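PDB 6I2M: kelch repeat and BTB domain-containing protein A55, which probably serves CUL3-containing E3 ubiquitin ligases as a substrate-specific adapter for ubiquitination and degradation of host proteins, its BTB domain binding CUL3. Local coordinates for residues A[30-35]-A[70-75]; A[36-41]-A[77-82]; A[46-49]-A[53-56]; A[92-97]-A[108-113]; A[122-127]-A[154-159]. All blocks are in the same frame, centred on the assembly; numbering follows the deposited sequence.

Interaction 1. Residues A[30-35]-A[70-75]; sequences ERINAH and QSVNDL
Ile-32 is the residue through which strand 30-34 reaches helix 69-79. Its CD1 lies 4.3 Å from Val-72 CG1, a loose apolar contact between two branched side chains. The CG1 methylene passes Asn-73 at a slant, 3.9 Å from OD1, while the same CD1 comes to 4.1 Å from Asn-73 CA, so the terminal methyl rests against the helix backbone as well as its side chains. Asn-73 takes part because its CG is anti to the backbone N (chi1 -170°), which brings the amide oxygen beside the isoleucine. A residue with an aliphatic stem and a polar end suits this partly exposed border, whereas Val-72, facing inward, is wholly apolar. The fold is that of a BTB domain, in which helices pack on a small mixed sheet: strand 30-34 is an outer strand within the chain and pairs antiparallel with 23-27, whose Ile-27 touches both Ile-32 and Val-72. Farther along the strand, the small methyl of Ala-34 touches the Tyr-80 hydroxyl, and its backbone pairs with Ile-23. His-35 follows the strand, at the N-cap position of helix 36-42; its NE2 is hydrogen-bonded to Arg-19 O, and its ring packs on Leu-37 of the second subunit.

Interaction 2. Residues A[36-41]-A[77-82]; sequences KLILSG and DYIYGI
Helix 36-42 comes alongside the C-terminal end of helix 69-79 with Leu-39 CA and Ile-79 CA 7.0 Å apart, and Tyr-80, the next residue, is the first to leave helical geometry. Ile-38 and Ile-79 give the larger shares of the interface. The CG2 of Ile-38, set anti to the backbone N by chi1 of -53°, points across to the second segment and lies over one face of the Tyr-80 ring, 3.9 Å from the centroid and 20° off the ring normal. This is a CH-pi contact displaced toward the phenol end, with CG2 3.6 Å from CZ. The same methyl also meets Ile-79 CG2 at 3.7 Å, where the two isoleucines overlap alongside, running in opposite senses. Ile-79 CG2 further rests 3.5 Å from Ile-38 O, and at the other end of that side chain CD1 meets Leu-39 CD2 at 3.8 Å, roughly at a right angle. Branched aliphatic residues fill such a buried seam, and the tyrosine adds a flat face while its OH reaches a polar partner, His-35 ND1. On the far side of helix 36-42, Lys-36 O receives both Ser-40 OG, at 2.9 Å, and Ser-40 N, from opposite faces of its carbonyl plane. Helix 4-17 lies against Ile-38 and Tyr-80 through Ile-11, strand 23-27 backs Leu-39, and the second subunit packs its Leu-37 on Ile-38.

Interaction 3. Residues A[46-49]-A[53-56]; sequences FSIL and NFID
In the BTB domain, the loop after helix 44-49 folds back on the end of that helix, bringing Phe-54 and Asp-56 against Ile-48 and Leu-49. Phe-54 lies beside Ile-48 and points the same way: its CE1 is 4.1 Å from Ile-48 CG2. Near the ring plane, Ile-48 O approaches the edge, 3.7 Å from CE1, so the carbonyl oxygen faces the slightly positive C-H rim of the ring instead of its electron-rich face. The sequence Phe-Ile-Asp resembles the hydrophobic-X-acidic motif by which BTB-Kelch adapters grip CUL3. The chain of another protein does pack here, placing an aromatic side chain on each of Ile-48 and Leu-49 and a polar side chain in a hydrogen bond with Asp-56 OD2, which is consistent with the role of this domain in CUL3 binding and with a part for Asp-56 in partner recognition as well as packing. At the next residue of the helix, Leu-49 CD1 abuts Asp-56 CB at 3.8 Å, and the leucine lies across the aspartate stem. Leu-49 reaches it because CG stands anti to the backbone N (chi1 -177°), which sends the isobutyl group forward from the end of the helix. Of the Asp-56 side chain, the CB methylene makes the contact. Ser-57 OG ties the two segments, being hydrogen-bonded to Leu-49 O and to Phe-54 N.

Interaction 4. Residues A[92-97]-A[108-113]; sequences KYILST and TECENY
Tyr-93 O is gripped by several groups: Thr-97 OG1 donates to it over 3.0 Å, nearly along the C=O axis, Thr-97 N adds a weak backbone bond, and Ser-71 OG of helix 69-79 is hydrogen-bonded to it too. A threonine suits this position, since its hydroxyl can fold back on the preceding turn while its CG2 methyl packs on Val-72. The face toward helix 104-116 is held by packing instead. The short segments run at 144° between their N-to-C directions, roughly antiparallel, with axes 9.4 Å apart at closest approach, and Leu-95 CA and Cys-110 CA only 5.9 Å apart. Cys-110 is compact enough for so close a meeting: its SG lies 3.7 Å from Ile-94 CG2, and its CB 3.8 Å from Leu-95 CD1. With its CG anti to the backbone N, Leu-95 sends that CD1 across the seam, where it also meets Glu-111 CG at 3.8 Å, set crosswise to the glutamate stem. The carboxylate lies farther from the leucine, and its OE2 is hydrogen-bonded to Asn-135 ND2. Helix 69-79 packs on Ile-94 and Thr-97 through Leu-75, while helix 120-132 lays Tyr-129 against Leu-95.

Interaction 5. Residues A[122-127]-A[154-159]; sequences NCIDFY and INDENF
Ile-124 on helix 120-132 is the residue that carries the contact with loop 154-159. Its CG2 sits 3.6 Å from Asp-156 OD2 and 3.7 Å from Asn-158 CB, while CD1 reaches 3.8 Å from Phe-159 N and touches the edge of the Phe-159 ring at CD1. Chi1 of -171° puts CG1 anti to the backbone N and CG2 in the crowded position between N and carbonyl carbon, and from there both branches reach the loop, CG2 at Asp-156 and Asn-158, CD1 at Phe-159. Asn-158 and Asp-156, polar residues suited to a loop partly open to solvent, are joined by a weak bond from ND2 to OD2 (3.4 Å, 146° at the hydrogen). Farther in, Ile-154 CA lies 3.7 Å above the centre of the Phe-159 ring, and Trp-191 meets that ring edge-to-face. Leu-162 also packs on Ile-124. Both segments lie in the BACK region, the all-helical part that follows the BTB domain in BTB-Kelch proteins.

How the interactions relate
Interactions 1 to 4 belong to the BTB domain, and interaction 5 to the BACK region. Interactions 1 and 2 both use helix 69-79, against a strand and then a helix, with centres 10 Å apart. The same helix meets the pair of interaction 4, among other contacts, where Ser-71 OG lies 3.0 Å from Thr-97 OG1, and Tyr-78 OH 2.8 Å from Glu-109 OE2. Interaction 3, nested in the loops closed by 1 and 2, joins the latter where Leu-39 CB packs 3.7 Å from Phe-46 CG. A salt bridge from Lys-92 NZ to Asp-125 OD1, 2.8 Å, links interactions 4 and 5. The centre of interaction 5 is about 41 Å from that of the partner-binding interaction 3.

Interaction 1. Residues A[30-35]-A[70-75]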
# COMPACT_ATOMS: atom_id res chain seq x y z
N GLU A 30 20.89 6.84 -17.31
CA GLU A 30 20.14 7.09 -16.07
C GLU A 30 19.83 5.80 -15.32
O GLU A 30 19.59 4.76 -15.94
CB GLU A 30 18.85 7.86 -16.38
CG GLU A 30 19.06 9.28 -16.90
CD GLU A 30 19.18 10.39 -15.88
OE1 GLU A 30 19.42 10.10 -14.69
OE2 GLU A 30 19.05 11.57 -16.28
N ARG A 31 19.81 5.87 -13.97
CA ARG A 31 19.54 4.73 -13.09
C ARG A 31 18.46 5.02 -12.05
O ARG A 31 18.51 6.07 -11.40
CB ARG A 31 20.83 4.26 -12.40
CG ARG A 31 21.75 3.43 -13.28
CD ARG A 31 23.05 3.10 -12.57
NE ARG A 31 23.84 2.12 -13.31
CZ ARG A 31 23.87 0.82 -13.04
NH1 ARG A 31 23.15 0.32 -12.05
NH2 ARG A 31 24.63 0.01 -13.77
N ILE A 32 17.49 4.10 -11.89
CA ILE A 32 16.39 4.19 -10.92
C ILE A 32 16.41 2.93 -10.04
O ILE A 32 16.26 1.83 -10.56
CB ILE A 32 14.99 4.41 -11.57
CG1 ILE A 32 15.00 5.53 -12.64
CG2 ILE A 32 13.92 4.68 -10.50
CD1 ILE A 32 14.00 5.32 -13.79
N ASN A 33 16.61 3.12 -8.72
CA ASN A 33 16.64 2.02 -7.75
C ASN A 33 15.27 1.81 -7.12
O ASN A 33 14.65 2.77 -6.64
CB ASN A 33 17.71 2.27 -6.68
CG ASN A 33 19.12 2.13 -7.20
OD1 ASN A 33 19.64 1.02 -7.37
ND2 ASN A 33 19.78 3.25 -7.44
N ALA A 34 14.78 0.56 -7.13
CA ALA A 34 13.48 0.18 -6.58
C ALA A 34 13.50 -1.23 -5.96
O ALA A 34 14.57 -1.82 -5.80
CB ALA A 34 12.41 0.27 -7.66
N HIS A 35 12.32 -1.75 -5.59
CA HIS A 35 12.14 -3.07 -4.99
C HIS A 35 11.41 -3.99 -5.98
O HIS A 35 10.44 -3.56 -6.61
CB HIS A 35 11.36 -2.96 -3.67
CG HIS A 35 11.93 -1.95 -2.72
ND1 HIS A 35 11.68 -0.60 -2.87
CD2 HIS A 35 12.72 -2.13 -1.64
CE1 HIS A 35 12.33 0.00 -1.89
NE2 HIS A 35 12.97 -0.88 -1.12
N GLN A 70 11.81 10.02 -18.29
CA GLN A 70 10.87 10.78 -17.46
C GLN A 70 9.52 10.06 -17.33
O GLN A 70 8.88 10.16 -16.28
CB GLN A 70 10.70 12.22 -18.00
CG GLN A 70 10.04 13.21 -17.02
CD GLN A 70 10.78 13.41 -15.71
OE1 GLN A 70 12.01 13.52 -15.66
NE2 GLN A 70 10.03 13.46 -14.62
N SER A 71 9.13 9.31 -18.38
CA SER A 71 7.91 8.50 -18.40
C SER A 71 8.04 7.33 -17.42
O SER A 71 7.17 7.17 -16.56
CB SER A 71 7.64 8.00 -19.82
OG SER A 71 6.46 7.22 -19.88
N VAL A 72 9.14 6.54 -17.52
CA VAL A 72 9.44 5.39 -16.65
C VAL A 72 9.55 5.83 -15.18
O VAL A 72 8.93 5.22 -14.32
CB VAL A 72 10.68 4.56 -17.13
CG1 VAL A 72 11.02 3.43 -16.17
CG2 VAL A 72 10.46 4.00 -18.53
N ASN A 73 10.31 6.92 -14.92
CA ASN A 73 10.54 7.50 -13.59
C ASN A 73 9.23 7.90 -12.90
O ASN A 73 9.04 7.57 -11.72
CB ASN A 73 11.50 8.69 -13.67
CG ASN A 73 11.96 9.19 -12.32
OD1 ASN A 73 12.85 8.62 -11.69
ND2 ASN A 73 11.36 10.27 -11.85
N ASP A 74 8.32 8.59 -13.62
CA ASP A 74 7.02 9.03 -13.10
C ASP A 74 6.07 7.85 -12.89
O ASP A 74 5.24 7.91 -11.98
CB ASP A 74 6.39 10.10 -14.00
CG ASP A 74 7.06 11.46 -13.96
OD1 ASP A 74 7.97 11.66 -13.12
OD2 ASP A 74 6.68 12.33 -14.77
N LEU A 75 6.20 6.79 -13.72
CA LEU A 75 5.40 5.58 -13.61
C LEU A 75 5.78 4.78 -12.36
O LEU A 75 4.90 4.22 -11.72
CB LEU A 75 5.49 4.71 -14.87
CG LEU A 75 4.60 5.14 -16.04
CD1 LEU A 75 5.09 4.55 -17.33
CD2 LEU A 75 3.16 4.75 -15.82

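Interaction 2. Residues A[36-41]-A[77-82]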
# COMPACT_ATOMS: atom_id res chain seq x y z
N LYS A 36 11.89 -5.25 -6.11
CA LYS A 36 11.35 -6.28 -7.01
C LYS A 36 9.86 -6.57 -6.77
O LYS A 36 9.11 -6.71 -7.74
CB LYS A 36 12.15 -7.59 -6.89
CG LYS A 36 13.46 -7.59 -7.66
CD LYS A 36 14.11 -8.96 -7.61
CE LYS A 36 15.49 -8.96 -8.21
NZ LYS A 36 16.09 -10.32 -8.19
N LEU A 37 9.46 -6.66 -5.49
CA LEU A 37 8.11 -6.95 -5.03
C LEU A 37 7.10 -5.85 -5.40
O LEU A 37 6.00 -6.16 -5.87
CB LEU A 37 8.14 -7.20 -3.51
CG LEU A 37 6.82 -7.27 -2.75
CD1 LEU A 37 6.14 -8.62 -2.92
CD2 LEU A 37 7.04 -6.99 -1.29
N ILE A 38 7.48 -4.57 -5.17
CA ILE A 38 6.66 -3.38 -5.44
C ILE A 38 6.35 -3.23 -6.94
O ILE A 38 5.19 -3.01 -7.29
CB ILE A 38 7.30 -2.10 -4.80
CG1 ILE A 38 7.60 -2.27 -3.28
CG2 ILE A 38 6.47 -0.83 -5.06
CD1 ILE A 38 6.37 -2.53 -2.29
N LEU A 39 7.37 -3.36 -7.81
CA LEU A 39 7.23 -3.27 -9.26
C LEU A 39 6.37 -4.40 -9.84
O LEU A 39 5.66 -4.19 -10.82
CB LEU A 39 8.60 -3.24 -9.96
CG LEU A 39 9.43 -1.97 -9.82
CD1 LEU A 39 10.89 -2.25 -10.10
CD2 LEU A 39 8.93 -0.86 -10.75
N SER A 40 6.44 -5.60 -9.23
CA SER A 40 5.69 -6.78 -9.65
C SER A 40 4.20 -6.72 -9.29
O SER A 40 3.38 -7.34 -9.97
CB SER A 40 6.33 -8.04 -9.08
OG SER A 40 7.61 -8.25 -9.64
N GLY A 41 3.88 -5.97 -8.23
CA GLY A 41 2.52 -5.79 -7.74
C GLY A 41 1.62 -4.95 -8.63
O GLY A 41 0.45 -5.28 -8.81
N ASP A 77 7.08 6.28 -9.71
CA ASP A 77 6.55 7.20 -8.69
C ASP A 77 5.05 6.95 -8.48
O ASP A 77 4.56 7.07 -7.36
CB ASP A 77 6.82 8.67 -9.07
CG ASP A 77 8.27 9.12 -8.97
OD1 ASP A 77 9.02 8.56 -8.15
OD2 ASP A 77 8.64 10.06 -9.71
N TYR A 78 4.34 6.58 -9.57
CA TYR A 78 2.91 6.25 -9.55
C TYR A 78 2.68 4.90 -8.85
O TYR A 78 1.67 4.75 -8.16
CB TYR A 78 2.31 6.26 -10.97
CG TYR A 78 0.81 6.02 -10.99
CD1 TYR A 78 -0.08 7.01 -10.62
CD2 TYR A 78 0.29 4.79 -11.39
CE1 TYR A 78 -1.46 6.79 -10.64
CE2 TYR A 78 -1.08 4.56 -11.41
CZ TYR A 78 -1.96 5.56 -11.04
OH TYR A 78 -3.31 5.34 -11.06
N ILE A 79 3.62 3.93 -9.02
CA ILE A 79 3.59 2.61 -8.37
C ILE A 79 3.74 2.84 -6.85
O ILE A 79 3.07 2.17 -6.06
CB ILE A 79 4.67 1.63 -8.96
CG1 ILE A 79 4.35 1.28 -10.44
CG2 ILE A 79 4.80 0.35 -8.14
CD1 ILE A 79 5.55 0.87 -11.31
N TYR A 80 4.56 3.84 -6.47
CA TYR A 80 4.77 4.26 -5.09
C TYR A 80 3.70 5.31 -4.68
O TYR A 80 2.72 5.50 -5.42
CB TYR A 80 6.22 4.76 -4.89
CG TYR A 80 7.25 3.65 -4.88
CD1 TYR A 80 7.77 3.14 -6.06
CD2 TYR A 80 7.70 3.11 -3.68
CE1 TYR A 80 8.71 2.11 -6.06
CE2 TYR A 80 8.65 2.08 -3.66
CZ TYR A 80 9.16 1.59 -4.85
OH TYR A 80 10.09 0.58 -4.85
N GLY A 81 3.86 5.95 -3.52
CA GLY A 81 2.90 6.90 -2.98
C GLY A 81 2.77 8.27 -3.62
O GLY A 81 2.16 9.16 -3.01
N ILE A 82 3.31 8.47 -4.84
CA ILE A 82 3.25 9.77 -5.54
C ILE A 82 2.17 9.77 -6.65
O ILE A 82 2.21 8.92 -7.53
CB ILE A 82 4.66 10.21 -6.06
CG1 ILE A 82 5.69 10.26 -4.91
CG2 ILE A 82 4.60 11.56 -6.80
CD1 ILE A 82 7.12 9.84 -5.30

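Interaction 3. Residues A[46-49]-A[53-56]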
# COMPACT_ATOMS: atom_id res chain seq x y z
N PHE A 46 7.14 -6.88 -14.80
CA PHE A 46 8.09 -7.23 -13.75
C PHE A 46 7.68 -8.51 -13.03
O PHE A 46 8.56 -9.28 -12.62
CB PHE A 46 8.25 -6.07 -12.75
CG PHE A 46 8.89 -4.82 -13.32
CD1 PHE A 46 8.11 -3.77 -13.78
CD2 PHE A 46 10.27 -4.69 -13.37
CE1 PHE A 46 8.70 -2.62 -14.30
CE2 PHE A 46 10.86 -3.53 -13.88
CZ PHE A 46 10.07 -2.50 -14.35
N SER A 47 6.36 -8.76 -12.90
CA SER A 47 5.80 -9.97 -12.27
C SER A 47 6.19 -11.22 -13.07
O SER A 47 6.58 -12.23 -12.48
CB SER A 47 4.28 -9.86 -12.16
OG SER A 47 3.74 -10.94 -11.42
N ILE A 48 6.11 -11.14 -14.41
CA ILE A 48 6.49 -12.23 -15.30
C ILE A 48 8.02 -12.29 -15.42
O ILE A 48 8.58 -13.38 -15.58
CB ILE A 48 5.74 -12.13 -16.66
CG1 ILE A 48 4.23 -12.41 -16.45
CG2 ILE A 48 6.32 -13.08 -17.71
CD1 ILE A 48 3.32 -11.71 -17.40
N LEU A 49 8.70 -11.13 -15.30
CA LEU A 49 10.17 -11.04 -15.36
C LEU A 49 10.80 -11.75 -14.15
O LEU A 49 11.64 -12.62 -14.35
CB LEU A 49 10.63 -9.56 -15.46
CG LEU A 49 12.14 -9.29 -15.59
CD1 LEU A 49 12.69 -9.76 -16.93
CD2 LEU A 49 12.44 -7.81 -15.42
N ASN A 53 11.36 -18.37 -13.89
CA ASN A 53 11.10 -19.26 -15.03
C ASN A 53 11.98 -18.94 -16.26
O ASN A 53 11.98 -19.72 -17.22
CB ASN A 53 9.62 -19.20 -15.42
CG ASN A 53 8.70 -19.81 -14.39
OD1 ASN A 53 8.60 -21.03 -14.23
ND2 ASN A 53 7.98 -18.96 -13.66
N PHE A 54 12.72 -17.82 -16.22
CA PHE A 54 13.58 -17.36 -17.32
C PHE A 54 15.01 -17.02 -16.85
O PHE A 54 15.27 -17.01 -15.65
CB PHE A 54 12.92 -16.15 -18.02
CG PHE A 54 11.48 -16.35 -18.43
CD1 PHE A 54 10.44 -15.86 -17.66
CD2 PHE A 54 11.16 -17.06 -19.59
CE1 PHE A 54 9.10 -16.06 -18.03
CE2 PHE A 54 9.83 -17.28 -19.96
CZ PHE A 54 8.81 -16.77 -19.18
N ILE A 55 15.94 -16.76 -17.81
CA ILE A 55 17.34 -16.40 -17.52
C ILE A 55 17.46 -15.00 -16.90
O ILE A 55 18.38 -14.76 -16.12
CB ILE A 55 18.30 -16.57 -18.72
CG1 ILE A 55 17.68 -16.06 -20.05
CG2 ILE A 55 18.81 -18.01 -18.83
CD1 ILE A 55 18.68 -15.64 -21.13
N ASP A 56 16.53 -14.09 -17.26
CA ASP A 56 16.49 -12.70 -16.79
C ASP A 56 15.80 -12.55 -15.42
O ASP A 56 15.76 -11.44 -14.89
CB ASP A 56 15.79 -11.79 -17.83
CG ASP A 56 16.02 -12.13 -19.28
OD1 ASP A 56 17.19 -12.12 -19.72
OD2 ASP A 56 15.03 -12.41 -19.99

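Interaction 4. Residues A[92-97]-A[108-113]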
# COMPACT_ATOMS: atom_id res chain seq x y z
N LYS A 92 0.87 11.43 -23.70
CA LYS A 92 1.09 10.72 -24.96
C LYS A 92 2.19 9.66 -24.78
O LYS A 92 2.04 8.54 -25.27
CB LYS A 92 1.49 11.74 -26.04
CG LYS A 92 1.33 11.25 -27.48
CD LYS A 92 1.77 12.32 -28.47
CE LYS A 92 1.66 11.86 -29.90
NZ LYS A 92 2.09 12.90 -30.86
N TYR A 93 3.26 10.01 -24.05
CA TYR A 93 4.41 9.13 -23.81
C TYR A 93 4.24 8.23 -22.58
O TYR A 93 4.80 7.13 -22.57
CB TYR A 93 5.72 9.93 -23.75
CG TYR A 93 5.93 10.83 -24.95
CD1 TYR A 93 6.41 10.32 -26.15
CD2 TYR A 93 5.64 12.19 -24.89
CE1 TYR A 93 6.60 11.14 -27.27
CE2 TYR A 93 5.82 13.02 -26.00
CZ TYR A 93 6.30 12.49 -27.18
OH TYR A 93 6.48 13.30 -28.27
N ILE A 94 3.48 8.68 -21.56
CA ILE A 94 3.23 7.90 -20.33
C ILE A 94 2.33 6.69 -20.64
O ILE A 94 2.58 5.60 -20.11
CB ILE A 94 2.73 8.78 -19.14
CG1 ILE A 94 3.77 9.87 -18.78
CG2 ILE A 94 2.41 7.92 -17.89
CD1 ILE A 94 3.24 11.05 -17.96
N LEU A 95 1.32 6.86 -21.52
CA LEU A 95 0.41 5.80 -21.94
C LEU A 95 1.13 4.68 -22.71
O LEU A 95 0.86 3.51 -22.46
CB LEU A 95 -0.78 6.37 -22.75
CG LEU A 95 -1.85 5.38 -23.25
CD1 LEU A 95 -2.72 4.87 -22.11
CD2 LEU A 95 -2.71 6.01 -24.31
N SER A 96 2.05 5.05 -23.63
CA SER A 96 2.85 4.12 -24.45
C SER A 96 3.71 3.19 -23.60
O SER A 96 3.75 1.98 -23.86
CB SER A 96 3.74 4.88 -25.42
OG SER A 96 2.98 5.57 -26.40
N THR A 97 4.38 3.75 -22.58
CA THR A 97 5.25 3.03 -21.65
C THR A 97 4.41 2.16 -20.71
O THR A 97 4.81 1.02 -20.42
CB THR A 97 6.18 4.00 -20.91
OG1 THR A 97 6.70 4.97 -21.83
CG2 THR A 97 7.32 3.30 -20.21
N THR A 108 -5.43 3.13 -17.25
CA THR A 108 -6.79 3.66 -17.08
C THR A 108 -6.76 5.16 -16.79
O THR A 108 -7.51 5.90 -17.44
CB THR A 108 -7.59 2.86 -16.04
OG1 THR A 108 -6.85 2.76 -14.82
CG2 THR A 108 -7.98 1.47 -16.54
N GLU A 109 -5.89 5.62 -15.86
CA GLU A 109 -5.74 7.03 -15.48
C GLU A 109 -5.31 7.91 -16.67
O GLU A 109 -5.76 9.06 -16.77
CB GLU A 109 -4.76 7.18 -14.30
CG GLU A 109 -4.92 8.48 -13.53
CD GLU A 109 -4.13 8.58 -12.24
OE1 GLU A 109 -3.15 9.35 -12.20
OE2 GLU A 109 -4.50 7.88 -11.27
N CYS A 110 -4.46 7.37 -17.57
CA CYS A 110 -3.99 8.08 -18.77
C CYS A 110 -5.09 8.16 -19.83
O CYS A 110 -5.29 9.23 -20.39
CB CYS A 110 -2.72 7.44 -19.32
SG CYS A 110 -1.24 7.78 -18.33
N GLU A 111 -5.79 7.03 -20.10
CA GLU A 111 -6.88 6.95 -21.07
C GLU A 111 -8.04 7.87 -20.68
O GLU A 111 -8.56 8.57 -21.55
CB GLU A 111 -7.39 5.50 -21.23
CG GLU A 111 -6.55 4.66 -22.18
CD GLU A 111 -7.12 3.30 -22.55
OE1 GLU A 111 -7.71 2.64 -21.67
OE2 GLU A 111 -6.94 2.89 -23.72
N ASN A 112 -8.41 7.89 -19.38
CA ASN A 112 -9.48 8.74 -18.84
C ASN A 112 -9.17 10.22 -18.98
O ASN A 112 -10.08 11.00 -19.26
CB ASN A 112 -9.79 8.38 -17.38
CG ASN A 112 -10.46 7.05 -17.16
OD1 ASN A 112 -10.96 6.39 -18.09
ND2 ASN A 112 -10.51 6.61 -15.91
N TYR A 113 -7.88 10.61 -18.82
CA TYR A 113 -7.41 11.99 -18.96
C TYR A 113 -7.47 12.43 -20.43
O TYR A 113 -7.84 13.58 -20.70
CB TYR A 113 -5.98 12.13 -18.41
CG TYR A 113 -5.46 13.56 -18.36
CD1 TYR A 113 -4.75 14.10 -19.42
CD2 TYR A 113 -5.64 14.34 -17.22
CE1 TYR A 113 -4.27 15.41 -19.38
CE2 TYR A 113 -5.16 15.65 -17.17
CZ TYR A 113 -4.47 16.18 -18.25
OH TYR A 113 -3.99 17.47 -18.20

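Interaction 5. Residues A[122-127]-A[154-159]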
# COMPACT_ATOMS: atom_id res chain seq x y z
N ASN A 122 -6.40 18.91 -29.79
CA ASN A 122 -5.76 17.67 -29.32
C ASN A 122 -6.06 16.45 -30.19
O ASN A 122 -5.13 15.72 -30.54
CB ASN A 122 -6.13 17.39 -27.86
CG ASN A 122 -5.69 18.45 -26.87
OD1 ASN A 122 -4.63 19.07 -26.99
ND2 ASN A 122 -6.50 18.67 -25.85
N CYS A 123 -7.36 16.22 -30.52
CA CYS A 123 -7.88 15.08 -31.30
C CYS A 123 -7.09 14.76 -32.57
O CYS A 123 -6.91 13.59 -32.89
CB CYS A 123 -9.36 15.28 -31.61
SG CYS A 123 -9.72 16.68 -32.70
N ILE A 124 -6.65 15.81 -33.30
CA ILE A 124 -5.88 15.72 -34.54
C ILE A 124 -4.53 14.99 -34.31
O ILE A 124 -4.10 14.22 -35.16
CB ILE A 124 -5.75 17.13 -35.20
CG1 ILE A 124 -5.13 17.05 -36.61
CG2 ILE A 124 -5.02 18.15 -34.31
CD1 ILE A 124 -5.79 17.96 -37.63
N ASP A 125 -3.91 15.20 -33.13
CA ASP A 125 -2.64 14.58 -32.74
C ASP A 125 -2.83 13.18 -32.13
O ASP A 125 -2.01 12.30 -32.39
CB ASP A 125 -1.88 15.51 -31.77
CG ASP A 125 -0.51 15.02 -31.34
OD1 ASP A 125 0.27 14.58 -32.21
OD2 ASP A 125 -0.20 15.09 -30.13
N PHE A 126 -3.89 12.99 -31.32
CA PHE A 126 -4.20 11.72 -30.66
C PHE A 126 -4.66 10.61 -31.60
O PHE A 126 -4.55 9.43 -31.24
CB PHE A 126 -5.20 11.92 -29.51
CG PHE A 126 -4.59 12.52 -28.26
CD1 PHE A 126 -3.77 11.75 -27.43
CD2 PHE A 126 -4.84 13.83 -27.90
CE1 PHE A 126 -3.20 12.31 -26.29
CE2 PHE A 126 -4.27 14.39 -26.75
CZ PHE A 126 -3.46 13.62 -25.95
N TYR A 127 -5.14 10.96 -32.81
CA TYR A 127 -5.58 9.97 -33.81
C TYR A 127 -4.39 9.26 -34.45
O TYR A 127 -4.39 8.03 -34.52
CB TYR A 127 -6.49 10.62 -34.87
CG TYR A 127 -6.81 9.71 -36.05
CD1 TYR A 127 -7.80 8.74 -35.96
CD2 TYR A 127 -6.13 9.85 -37.26
CE1 TYR A 127 -8.09 7.90 -37.04
CE2 TYR A 127 -6.41 9.01 -38.34
CZ TYR A 127 -7.40 8.05 -38.23
OH TYR A 127 -7.68 7.23 -39.30
N ILE A 154 -9.20 21.86 -40.94
CA ILE A 154 -8.61 21.95 -42.29
C ILE A 154 -7.60 23.11 -42.40
O ILE A 154 -6.71 23.07 -43.25
CB ILE A 154 -9.67 21.98 -43.43
CG1 ILE A 154 -10.66 23.16 -43.29
CG2 ILE A 154 -10.39 20.63 -43.56
CD1 ILE A 154 -11.26 23.67 -44.59
N ASN A 155 -7.73 24.12 -41.51
CA ASN A 155 -6.86 25.29 -41.44
C ASN A 155 -5.81 25.16 -40.31
O ASN A 155 -4.88 25.97 -40.25
CB ASN A 155 -7.70 26.56 -41.26
CG ASN A 155 -8.74 26.77 -42.33
OD1 ASN A 155 -8.43 27.16 -43.47
ND2 ASN A 155 -9.99 26.51 -42.00
N ASP A 156 -5.96 24.14 -39.43
CA ASP A 156 -5.07 23.86 -38.30
C ASP A 156 -3.67 23.42 -38.76
O ASP A 156 -3.52 22.89 -39.87
CB ASP A 156 -5.71 22.79 -37.38
CG ASP A 156 -5.05 22.62 -36.02
OD1 ASP A 156 -5.00 23.60 -35.26
OD2 ASP A 156 -4.61 21.49 -35.72
N GLU A 157 -2.65 23.67 -37.92
CA GLU A 157 -1.24 23.36 -38.16
C GLU A 157 -0.96 21.86 -38.32
O GLU A 157 -0.18 21.47 -39.20
CB GLU A 157 -0.35 23.93 -37.04
CG GLU A 157 -0.27 25.45 -37.01
CD GLU A 157 0.50 26.00 -35.82
OE1 GLU A 157 1.75 25.88 -35.82
OE2 GLU A 157 -0.14 26.56 -34.91
N ASN A 158 -1.58 21.02 -37.47
CA ASN A 158 -1.41 19.56 -37.43
C ASN A 158 -2.12 18.79 -38.56
O ASN A 158 -1.96 17.57 -38.65
CB ASN A 158 -1.82 19.00 -36.06
CG ASN A 158 -1.09 19.61 -34.89
OD1 ASN A 158 0.12 19.44 -34.71
ND2 ASN A 158 -1.83 20.33 -34.05
N PHE A 159 -2.87 19.49 -39.44
CA PHE A 159 -3.62 18.90 -40.55
C PHE A 159 -2.73 18.23 -41.62
O PHE A 159 -3.17 17.27 -42.25
CB PHE A 159 -4.55 19.94 -41.19
CG PHE A 159 -5.59 19.39 -42.13
CD1 PHE A 159 -6.62 18.57 -41.66
CD2 PHE A 159 -5.57 19.71 -43.48
CE1 PHE A 159 -7.58 18.06 -42.53
CE2 PHE A 159 -6.55 19.20 -44.35
CZ PHE A 159 -7.54 18.37 -43.87